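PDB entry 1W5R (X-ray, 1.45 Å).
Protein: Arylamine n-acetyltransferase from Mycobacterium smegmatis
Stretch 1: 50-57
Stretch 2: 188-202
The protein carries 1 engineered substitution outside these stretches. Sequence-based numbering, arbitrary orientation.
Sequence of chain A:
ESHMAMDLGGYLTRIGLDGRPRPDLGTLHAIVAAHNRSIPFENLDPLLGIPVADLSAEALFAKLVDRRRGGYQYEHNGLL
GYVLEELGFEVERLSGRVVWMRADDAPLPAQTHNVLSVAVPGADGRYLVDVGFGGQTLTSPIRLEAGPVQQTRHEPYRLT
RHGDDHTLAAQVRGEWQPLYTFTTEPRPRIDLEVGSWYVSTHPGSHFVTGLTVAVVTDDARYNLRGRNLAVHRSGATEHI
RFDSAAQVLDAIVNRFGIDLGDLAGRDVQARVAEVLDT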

# COMPACT_ATOMS: atom_id res chain seq x y z
N ILE A 50 27.83 -4.85 13.29
CA ILE A 50 28.94 -5.19 12.39
C ILE A 50 29.32 -3.92 11.62
O ILE A 50 28.54 -3.44 10.78
N PRO A 51 30.50 -3.35 11.90
CA PRO A 51 30.93 -2.17 11.17
C PRO A 51 31.09 -2.40 9.67
O PRO A 51 31.32 -3.53 9.23
N VAL A 52 30.97 -1.31 8.91
CA VAL A 52 31.33 -1.30 7.49
C VAL A 52 32.61 -0.49 7.42
O VAL A 52 32.57 0.75 7.35
N ALA A 53 33.73 -1.20 7.52
CA ALA A 53 35.04 -0.60 7.74
C ALA A 53 35.94 -0.66 6.50
O ALA A 53 36.80 0.19 6.30
N ASP A 54 35.72 -1.68 5.67
CA ASP A 54 36.63 -2.02 4.57
C ASP A 54 35.92 -1.75 3.24
O ASP A 54 34.95 -2.44 2.91
N LEU A 55 36.40 -0.75 2.51
CA LEU A 55 35.78 -0.37 1.24
C LEU A 55 36.62 -0.79 0.02
O LEU A 55 36.49 -0.21 -1.07
N SER A 56 37.50 -1.77 0.22
CA SER A 56 38.25 -2.36 -0.88
C SER A 56 37.33 -3.08 -1.86
O SER A 56 36.23 -3.51 -1.50
N ALA A 57 37.79 -3.24 -3.10
CA ALA A 57 37.01 -3.99 -4.08
C ALA A 57 36.74 -5.42 -3.60
O ALA A 57 35.64 -5.95 -3.77
N PRO A 188 40.39 10.07 -1.17
CA PRO A 188 41.03 8.78 -1.14
C PRO A 188 40.20 7.78 -0.35
O PRO A 188 39.38 8.17 0.50
N ARG A 189 40.43 6.50 -0.61
CA ARG A 189 39.63 5.45 0.01
C ARG A 189 39.62 5.55 1.54
O ARG A 189 38.58 5.36 2.17
N ILE A 190 40.77 5.84 2.12
CA ILE A 190 40.84 5.90 3.58
C ILE A 190 39.88 6.93 4.19
O ILE A 190 39.32 6.71 5.26
N ASP A 191 39.72 8.07 3.52
CA ASP A 191 38.83 9.12 4.04
C ASP A 191 37.36 8.66 3.96
O ASP A 191 36.56 9.01 4.82
N LEU A 192 37.04 7.90 2.92
CA LEU A 192 35.72 7.26 2.83
C LEU A 192 35.54 6.21 3.93
O LEU A 192 34.47 6.09 4.51
N GLU A 193 36.60 5.45 4.20
CA GLU A 193 36.55 4.44 5.26
C GLU A 193 36.36 5.05 6.65
O GLU A 193 35.68 4.46 7.49
N VAL A 194 36.95 6.23 6.91
CA VAL A 194 36.75 6.91 8.20
C VAL A 194 35.27 7.35 8.33
O VAL A 194 34.64 7.20 9.37
N GLY A 195 34.72 7.89 7.25
CA GLY A 195 33.30 8.24 7.22
C GLY A 195 32.43 7.02 7.45
O GLY A 195 31.50 7.05 8.26
N SER A 196 32.75 5.93 6.75
CA SER A 196 31.95 4.72 6.89
C SER A 196 32.04 4.14 8.30
O SER A 196 31.06 3.59 8.83
N TRP A 197 33.22 4.21 8.91
CA TRP A 197 33.34 3.81 10.30
C TRP A 197 32.35 4.58 11.19
O TRP A 197 31.64 3.98 12.01
N TYR A 198 32.32 5.91 11.03
CA TYR A 198 31.40 6.76 11.78
C TYR A 198 29.93 6.36 11.57
O TYR A 198 29.18 6.14 12.53
N VAL A 199 29.54 6.25 10.31
CA VAL A 199 28.13 6.01 9.98
C VAL A 199 27.69 4.62 10.48
O VAL A 199 26.52 4.43 10.86
N SER A 200 28.62 3.67 10.47
CA SER A 200 28.27 2.28 10.82
C SER A 200 28.48 1.96 12.30
O SER A 200 28.08 0.86 12.73
N THR A 201 29.08 2.87 13.08
CA THR A 201 29.34 2.58 14.51
C THR A 201 28.92 3.64 15.51
O THR A 201 28.80 3.32 16.70
N HIS A 202 28.71 4.88 15.09
CA HIS A 202 28.33 5.89 16.07
C HIS A 202 26.92 5.56 16.60
O HIS A 202 26.01 5.33 15.80

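An irregular loop segment lies along a helix here, and helix side chains satisfy some of its backbone polar groups. Ile-50 turns its CB away and takes no part. Pro-51 begins the packing: its CB sits 3.4 Å from CZ3 of Trp-197, whose t rotamer carries the indole back to the loop although its CA-to-CB bond points sideways, and CG of Pro-51 lies 3.8 Å from CG2 of Thr-201.

Val-52 is held at both backbone ends. Its N donates to OG of Ser-200 (2.9 Å), and its O accepts from OG of Ser-196 (2.6 Å). Both serines point toward the loop, one helical turn apart, but with different rotamers, p for Ser-200 and t for Ser-196. The Ser-200 hydroxyl in turn donates to O of Ser-196 (2.8 Å), so it serves loop and helix together. The buried Val-52 side chain, t, brings CG1 within 3.5 Å of OG of Ser-196.

Ala-53 meets the edge of the Trp-197 ring, CB to CE3 3.9 Å, while water 1 donates to both Ala-53 O and Glu-193 O. Asp-54 points away at CB, yet its OD1 comes within 4.0 Å of OE2 of Glu-193, a side chain (m, t) that starts sideways but whose end comes nearer; water 2 donates to both oxygens, easing the like charges.

Leu-55, m and t, is the largest contributor of its stretch. Its CD1 packs 3.8 Å from CB of Leu-192, also m and t and pointing toward the loop, and N of Leu-55 donates to OE2 of Glu-193 (2.8 Å, nearly straight). Ser-56, p, donates from OG to OD1 of Asp-54 (2.7 Å), while its CA lies over one face of the guanidinium of Arg-189, which points toward the loop (t, t, p), 3.6 Å from NH1. Water 3 accepts from Ala-57 N and, weakly, from Arg-189 NH1, closing the contact.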

# COMPACT_ATOMS: atom_id res chain seq x y z
CB ILE A 50 28.53 -6.31 11.40
CG1 ILE A 50 28.04 -7.56 12.15
CG2 ILE A 50 29.68 -6.65 10.48
CD1 ILE A 50 27.22 -8.52 11.29
CB PRO A 51 32.31 -1.86 11.80
CG PRO A 51 32.23 -2.46 13.16
CD PRO A 51 31.50 -3.74 12.92
CB VAL A 52 30.24 -0.68 6.61
CG1 VAL A 52 30.66 -0.74 5.15
CG2 VAL A 52 28.93 -1.43 6.79
CB ALA A 53 35.73 -1.31 8.91
CB ASP A 54 37.01 -3.50 4.71
CG ASP A 54 37.98 -3.98 3.64
OD1 ASP A 54 38.24 -3.27 2.64
OD2 ASP A 54 38.49 -5.12 3.81
CB LEU A 55 35.45 1.12 1.23
CG LEU A 55 34.50 1.57 2.35
CD1 LEU A 55 34.32 3.09 2.29
CD2 LEU A 55 33.14 0.86 2.34
CB SER A 56 39.28 -3.35 -0.34
OG SER A 56 38.66 -4.49 0.22
CB ALA A 57 37.71 -4.00 -5.44
CB PRO A 188 42.33 9.07 -0.38
CG PRO A 188 41.98 10.18 0.55
CD PRO A 188 40.97 11.02 -0.21
CB ARG A 189 40.07 4.06 -0.44
CG ARG A 189 39.17 2.96 0.09
CD ARG A 189 39.48 1.63 -0.56
NE ARG A 189 40.72 1.04 -0.07
CZ ARG A 189 41.42 0.13 -0.73
NH1 ARG A 189 41.03 -0.28 -1.94
NH2 ARG A 189 42.53 -0.36 -0.20
CB ILE A 190 42.31 6.10 4.09
CG1 ILE A 190 42.38 5.96 5.62
CG2 ILE A 190 42.88 7.43 3.65
CD1 ILE A 190 41.96 4.60 6.15
CB ASP A 191 38.98 10.45 3.28
CG ASP A 191 40.31 11.14 3.56
OD1 ASP A 191 41.13 10.61 4.34
OD2 ASP A 191 40.54 12.23 2.97
CB LEU A 192 35.54 6.62 1.44
CG LEU A 192 35.63 7.61 0.27
CD1 LEU A 192 35.46 6.85 -1.04
CD2 LEU A 192 34.57 8.71 0.40
CB GLU A 193 37.79 3.54 5.18
CG GLU A 193 37.69 2.56 4.02
CD GLU A 193 38.93 1.72 3.74
OE1 GLU A 193 40.06 2.11 4.13
OE2 GLU A 193 38.77 0.68 3.08
CB VAL A 194 37.73 8.11 8.34
CG1 VAL A 194 37.38 9.01 9.51
CG2 VAL A 194 39.18 7.60 8.45
CB SER A 196 32.35 3.67 5.86
OG SER A 196 31.42 2.59 5.89
CB TRP A 197 34.79 4.01 10.80
CG TRP A 197 34.96 3.57 12.22
CD1 TRP A 197 35.01 4.36 13.34
CD2 TRP A 197 35.04 2.22 12.69
NE1 TRP A 197 35.13 3.58 14.48
CE2 TRP A 197 35.15 2.26 14.09
CE3 TRP A 197 35.04 0.98 12.04
CZ2 TRP A 197 35.25 1.10 14.87
CZ3 TRP A 197 35.14 -0.18 12.82
CH2 TRP A 197 35.23 -0.10 14.22
CB TYR A 198 31.61 8.22 11.37
CG TYR A 198 30.83 9.24 12.17
CD1 TYR A 198 31.25 9.62 13.45
CD2 TYR A 198 29.69 9.87 11.64
CE1 TYR A 198 30.57 10.57 14.19
CE2 TYR A 198 29.00 10.83 12.37
CZ TYR A 198 29.44 11.17 13.65
OH TYR A 198 28.75 12.12 14.38
CB VAL A 199 27.89 6.13 8.46
CG1 VAL A 199 26.41 5.92 8.14
CG2 VAL A 199 28.27 7.52 7.97
CB SER A 200 29.00 1.27 9.92
OG SER A 200 30.40 1.26 10.19
CB THR A 201 30.82 2.23 14.80
OG1 THR A 201 31.64 3.38 14.60
CG2 THR A 201 31.27 1.11 13.91
CB HIS A 202 28.39 7.30 15.48
CG HIS A 202 28.21 8.36 16.52
ND1 HIS A 202 26.97 8.69 17.03
CD2 HIS A 202 29.10 9.13 17.18
CE1 HIS A 202 27.11 9.63 17.95
NE2 HIS A 202 28.40 9.91 18.06
O HOH W 1 36.94 2.05 8.30
O HOH W 2 40.35 -1.49 2.77
O HOH W 3 40.46 -2.35 -3.73